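Local coordinates for Lin0012 protein (Listeria innocua, PDB 3K17) that probably phosphorylates phosphomevalonate with ATP, a step of the mevalonate route to isopentenyl diphosphate, as a member of the GHMP kinase family, at residues 120-132 with 142-154. Numbering follows the deposited sequence.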
loop_
_atom_site.group_PDB
_atom_site.type_symbol
_atom_site.label_atom_id
_atom_site.label_comp_id
_atom_site.label_asym_id
_atom_site.label_seq_id
_atom_site.Cartn_x
_atom_site.Cartn_y
_atom_site.Cartn_z
ATOM N N SER A 120 -11.146 -20.116 -22.052
ATOM C CA SER A 120 -9.752 -19.754 -21.800
ATOM C C SER A 120 -8.760 -20.602 -22.600
ATOM O O SER A 120 -7.779 -20.087 -23.134
ATOM C CB SER A 120 -9.432 -19.831 -20.292
ATOM O OG SER A 120 -9.567 -21.154 -19.772
ATOM N N ALA A 121 -9.014 -21.899 -22.690
ATOM C CA ALA A 121 -8.126 -22.778 -23.445
ATOM C C ALA A 121 -8.174 -22.421 -24.933
ATOM O O ALA A 121 -7.138 -22.292 -25.586
ATOM C CB ALA A 121 -8.540 -24.223 -23.247
ATOM N N ALA A 122 -9.381 -22.248 -25.465
ATOM C CA ALA A 122 -9.536 -21.935 -26.882
ATOM C C ALA A 122 -8.835 -20.641 -27.272
ATOM O O ALA A 122 -8.217 -20.546 -28.341
ATOM C CB ALA A 122 -11.010 -21.868 -27.246
ATOM N N ALA A 123 -8.924 -19.638 -26.406
ATOM C CA ALA A 123 -8.281 -18.361 -26.684
ATOM C C ALA A 123 -6.766 -18.546 -26.677
ATOM O O ALA A 123 -6.052 -18.035 -27.547
ATOM C CB ALA A 123 -8.699 -17.322 -25.630
ATOM N N THR A 124 -6.276 -19.268 -25.678
ATOM C CA THR A 124 -4.848 -19.529 -25.569
ATOM C C THR A 124 -4.341 -20.230 -26.847
ATOM O O THR A 124 -3.341 -19.828 -27.446
ATOM C CB THR A 124 -4.555 -20.421 -24.352
ATOM O OG1 THR A 124 -4.984 -19.754 -23.161
ATOM C CG2 THR A 124 -3.064 -20.712 -24.244
ATOM N N VAL A 125 -5.045 -21.276 -27.253
ATOM C CA VAL A 125 -4.670 -22.041 -28.447
ATOM C C VAL A 125 -4.738 -21.185 -29.714
ATOM O O VAL A 125 -3.916 -21.348 -30.615
ATOM C CB VAL A 125 -5.575 -23.300 -28.596
ATOM C CG1 VAL A 125 -5.379 -23.963 -29.964
ATOM C CG2 VAL A 125 -5.232 -24.303 -27.491
ATOM N N ALA A 126 -5.699 -20.264 -29.782
ATOM C CA ALA A 126 -5.832 -19.395 -30.943
ATOM C C ALA A 126 -4.608 -18.481 -31.061
ATOM O O ALA A 126 -4.069 -18.281 -32.158
ATOM C CB ALA A 126 -7.119 -18.558 -30.845
ATOM N N VAL A 127 -4.166 -17.930 -29.932
ATOM C CA VAL A 127 -3.002 -17.059 -29.938
ATOM C C VAL A 127 -1.747 -17.834 -30.366
ATOM O O VAL A 127 -0.993 -17.382 -31.236
ATOM C CB VAL A 127 -2.771 -16.433 -28.534
ATOM C CG1 VAL A 127 -1.393 -15.756 -28.467
ATOM C CG2 VAL A 127 -3.883 -15.410 -28.238
ATOM N N ILE A 128 -1.529 -19.002 -29.767
ATOM C CA ILE A 128 -0.344 -19.789 -30.104
ATOM C C ILE A 128 -0.356 -20.159 -31.587
ATOM O O ILE A 128 0.646 -19.987 -32.283
ATOM C CB ILE A 128 -0.252 -21.073 -29.241
ATOM C CG1 ILE A 128 -0.091 -20.697 -27.756
ATOM C CG2 ILE A 128 0.920 -21.958 -29.724
ATOM C CD1 ILE A 128 1.118 -19.829 -27.444
ATOM N N ASN A 129 -1.488 -20.660 -32.074
ATOM C CA ASN A 129 -1.581 -21.029 -33.481
ATOM C C ASN A 129 -1.388 -19.850 -34.408
ATOM O O ASN A 129 -0.695 -19.966 -35.421
ATOM C CB ASN A 129 -2.912 -21.697 -33.794
ATOM C CG ASN A 129 -2.838 -23.198 -33.664
ATOM O OD1 ASN A 129 -1.776 -23.784 -33.830
ATOM N ND2 ASN A 129 -3.966 -23.831 -33.387
ATOM N N ALA A 130 -1.994 -18.717 -34.070
ATOM C CA ALA A 130 -1.863 -17.526 -34.901
ATOM C C ALA A 130 -0.422 -17.020 -34.992
ATOM O O ALA A 130 0.039 -16.664 -36.070
ATOM C CB ALA A 130 -2.769 -16.414 -34.376
ATOM N N LEU A 131 0.294 -16.983 -33.873
ATOM C CA LEU A 131 1.668 -16.484 -33.891
ATOM C C LEU A 131 2.650 -17.478 -34.499
ATOM O O LEU A 131 3.634 -17.075 -35.122
ATOM C CB LEU A 131 2.128 -16.086 -32.479
ATOM C CG LEU A 131 1.434 -14.835 -31.902
ATOM C CD1 LEU A 131 1.830 -14.617 -30.453
ATOM C CD2 LEU A 131 1.801 -13.624 -32.739
HETATM N N MSE A 132 2.405 -18.771 -34.309
HETATM C CA MSE A 132 3.292 -19.765 -34.888
HETATM C C MSE A 132 3.089 -19.812 -36.401
HETATM O O MSE A 132 4.058 -19.876 -37.158
HETATM C CB MSE A 132 3.053 -21.147 -34.280
HETATM C CG MSE A 132 3.483 -21.279 -32.820
HETATM SE SE MSE A 132 5.310 -20.746 -32.448
HETATM C CE MSE A 132 4.984 -18.899 -31.904
ATOM N N LEU A 142 2.677 -30.730 -31.382
ATOM C CA LEU A 142 2.968 -31.098 -30.002
ATOM C C LEU A 142 3.720 -29.984 -29.277
ATOM O O LEU A 142 3.502 -29.757 -28.089
ATOM C CB LEU A 142 3.779 -32.392 -29.948
ATOM C CG LEU A 142 4.285 -32.796 -28.564
ATOM C CD1 LEU A 142 3.110 -32.919 -27.592
ATOM C CD2 LEU A 142 5.047 -34.120 -28.668
ATOM N N LYS A 143 4.613 -29.299 -29.980
ATOM C CA LYS A 143 5.346 -28.209 -29.357
ATOM C C LYS A 143 4.364 -27.061 -29.078
ATOM O O LYS A 143 4.460 -26.395 -28.049
ATOM C CB LYS A 143 6.494 -27.732 -30.254
ATOM C CG LYS A 143 7.643 -28.732 -30.382
ATOM C CD LYS A 143 8.790 -28.161 -31.223
ATOM C CE LYS A 143 9.889 -29.194 -31.497
ATOM N NZ LYS A 143 10.665 -29.569 -30.282
ATOM N N LYS A 144 3.419 -26.840 -29.986
ATOM C CA LYS A 144 2.426 -25.787 -29.787
ATOM C C LYS A 144 1.556 -26.134 -28.577
ATOM O O LYS A 144 1.182 -25.259 -27.797
ATOM C CB LYS A 144 1.574 -25.609 -31.047
ATOM C CG LYS A 144 2.397 -25.132 -32.241
ATOM C CD LYS A 144 1.552 -24.627 -33.400
ATOM C CE LYS A 144 0.806 -25.754 -34.098
ATOM N NZ LYS A 144 0.016 -25.236 -35.247
ATOM N N PHE A 145 1.246 -27.415 -28.402
ATOM C CA PHE A 145 0.448 -27.808 -27.255
ATOM C C PHE A 145 1.208 -27.445 -25.983
ATOM O O PHE A 145 0.623 -26.941 -25.029
ATOM C CB PHE A 145 0.181 -29.314 -27.236
ATOM C CG PHE A 145 -0.286 -29.811 -25.904
ATOM C CD1 PHE A 145 -1.602 -29.609 -25.490
ATOM C CD2 PHE A 145 0.608 -30.420 -25.025
ATOM C CE1 PHE A 145 -2.018 -30.004 -24.222
ATOM C CE2 PHE A 145 0.196 -30.818 -23.751
ATOM C CZ PHE A 145 -1.123 -30.607 -23.353
ATOM N N LYS A 146 2.510 -27.723 -25.974
ATOM C CA LYS A 146 3.347 -27.436 -24.815
ATOM C C LYS A 146 3.369 -25.941 -24.476
ATOM O O LYS A 146 3.318 -25.569 -23.313
ATOM C CB LYS A 146 4.782 -27.926 -25.053
ATOM C CG LYS A 146 4.946 -29.443 -25.113
ATOM C CD LYS A 146 6.411 -29.793 -25.332
ATOM C CE LYS A 146 6.639 -31.293 -25.447
ATOM N NZ LYS A 146 8.085 -31.592 -25.680
ATOM N N LEU A 147 3.476 -25.092 -25.490
ATOM C CA LEU A 147 3.473 -23.652 -25.251
ATOM C C LEU A 147 2.120 -23.264 -24.647
ATOM O O LEU A 147 2.058 -22.585 -23.628
ATOM C CB LEU A 147 3.690 -22.893 -26.562
ATOM C CG LEU A 147 5.071 -23.001 -27.217
ATOM C CD1 LEU A 147 5.024 -22.386 -28.609
ATOM C CD2 LEU A 147 6.119 -22.302 -26.349
ATOM N N ALA A 148 1.042 -23.723 -25.277
ATOM C CA ALA A 148 -0.309 -23.424 -24.824
ATOM C C ALA A 148 -0.594 -23.977 -23.429
ATOM O O ALA A 148 -1.266 -23.324 -22.614
ATOM C CB ALA A 148 -1.326 -23.972 -25.826
ATOM N N ALA A 149 -0.086 -25.175 -23.152
ATOM C CA ALA A 149 -0.287 -25.813 -21.855
ATOM C C ALA A 149 0.455 -25.089 -20.726
ATOM O O ALA A 149 -0.103 -24.884 -19.642
ATOM C CB ALA A 149 0.153 -27.276 -21.914
ATOM N N LEU A 150 1.712 -24.724 -20.969
ATOM C CA LEU A 150 2.493 -24.004 -19.963
ATOM C C LEU A 150 1.810 -22.672 -19.677
ATOM O O LEU A 150 1.661 -22.276 -18.529
ATOM C CB LEU A 150 3.913 -23.728 -20.459
ATOM C CG LEU A 150 4.901 -24.896 -20.517
ATOM C CD1 LEU A 150 6.243 -24.423 -21.062
ATOM C CD2 LEU A 150 5.075 -25.474 -19.119
ATOM N N SER A 151 1.406 -21.984 -20.740
ATOM C CA SER A 151 0.741 -20.691 -20.611
ATOM C C SER A 151 -0.507 -20.801 -19.744
ATOM O O SER A 151 -0.651 -20.099 -18.742
ATOM C CB SER A 151 0.345 -20.157 -21.995
ATOM O OG SER A 151 -0.329 -18.906 -21.900
ATOM N N HIS A 152 -1.400 -21.701 -20.134
ATOM C CA HIS A 152 -2.659 -21.882 -19.440
ATOM C C HIS A 152 -2.547 -22.378 -18.000
ATOM O O HIS A 152 -3.299 -21.933 -17.137
ATOM C CB HIS A 152 -3.563 -22.819 -20.250
ATOM C CG HIS A 152 -5.001 -22.785 -19.832
ATOM N ND1 HIS A 152 -5.481 -23.491 -18.749
ATOM C CD2 HIS A 152 -6.060 -22.113 -20.343
ATOM C CE1 HIS A 152 -6.776 -23.258 -18.613
ATOM N NE2 HIS A 152 -7.152 -22.424 -19.566
ATOM N N LEU A 153 -1.609 -23.276 -17.726
ATOM C CA LEU A 153 -1.495 -23.794 -16.369
ATOM C C LEU A 153 -0.990 -22.756 -15.362
ATOM O O LEU A 153 -1.479 -22.709 -14.240
ATOM C CB LEU A 153 -0.631 -25.064 -16.345
ATOM C CG LEU A 153 0.892 -25.055 -16.308
ATOM C CD1 LEU A 153 1.373 -24.690 -14.907
ATOM C CD2 LEU A 153 1.400 -26.456 -16.685
ATOM N N VAL A 154 -0.036 -21.907 -15.734
ATOM C CA VAL A 154 0.395 -20.919 -14.749
ATOM C C VAL A 154 -0.668 -19.829 -14.547
ATOM O O VAL A 154 -0.737 -19.220 -13.481
ATOM C CB VAL A 154 1.766 -20.276 -15.107
ATOM C CG1 VAL A 154 2.838 -21.371 -15.179
ATOM C CG2 VAL A 154 1.679 -19.507 -16.408
HETATM O O HOH W 1 -2.910 -18.731 -21.487
#
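K144 reaches across from helix 141-156 to N129 on helix 119-135. Its CB lies 3.9 Å from I128 CG2. CG and CD then run past M132 in the opposite sense, with CD 3.9 Å from M132 CB. The chain bends at chi3 (-70°), and this turns CE and NZ toward the N129 amide. NZ donates to N129 OD1 at 2.7 Å. The C=O...N angle is 154°, and the nitrogen is tilted out of the carbonyl plane.

Next to the lysine, I128 sets CD1 against L147 CB and CG1 4.0 Å from A148 CB. At A148 the two helices come nearest in register, with its CA 5.8 Å from V125 CA, and V125 CG2 touches the A148 methyl. Both helices lie within the GHMP kinase N-terminal domain region, and their axes cross at 134°, nearer antiparallel than parallel. A122 and A126 pack on strand 37-45 of the mixed sheet, while T124, I128 and M132 turn toward 142-154.

At the other end, H152 has CG anti to its backbone N and extends its ring to S120. NE2 and S120 OG share a 2.7 Å hydrogen bond, with OG near the ring plane. F77 stacks on the same ring. T124 turns CG2 toward A148 O, while its OG1 donates to S120 O and accepts from a water that also bonds S151 OG at 2.6 Å.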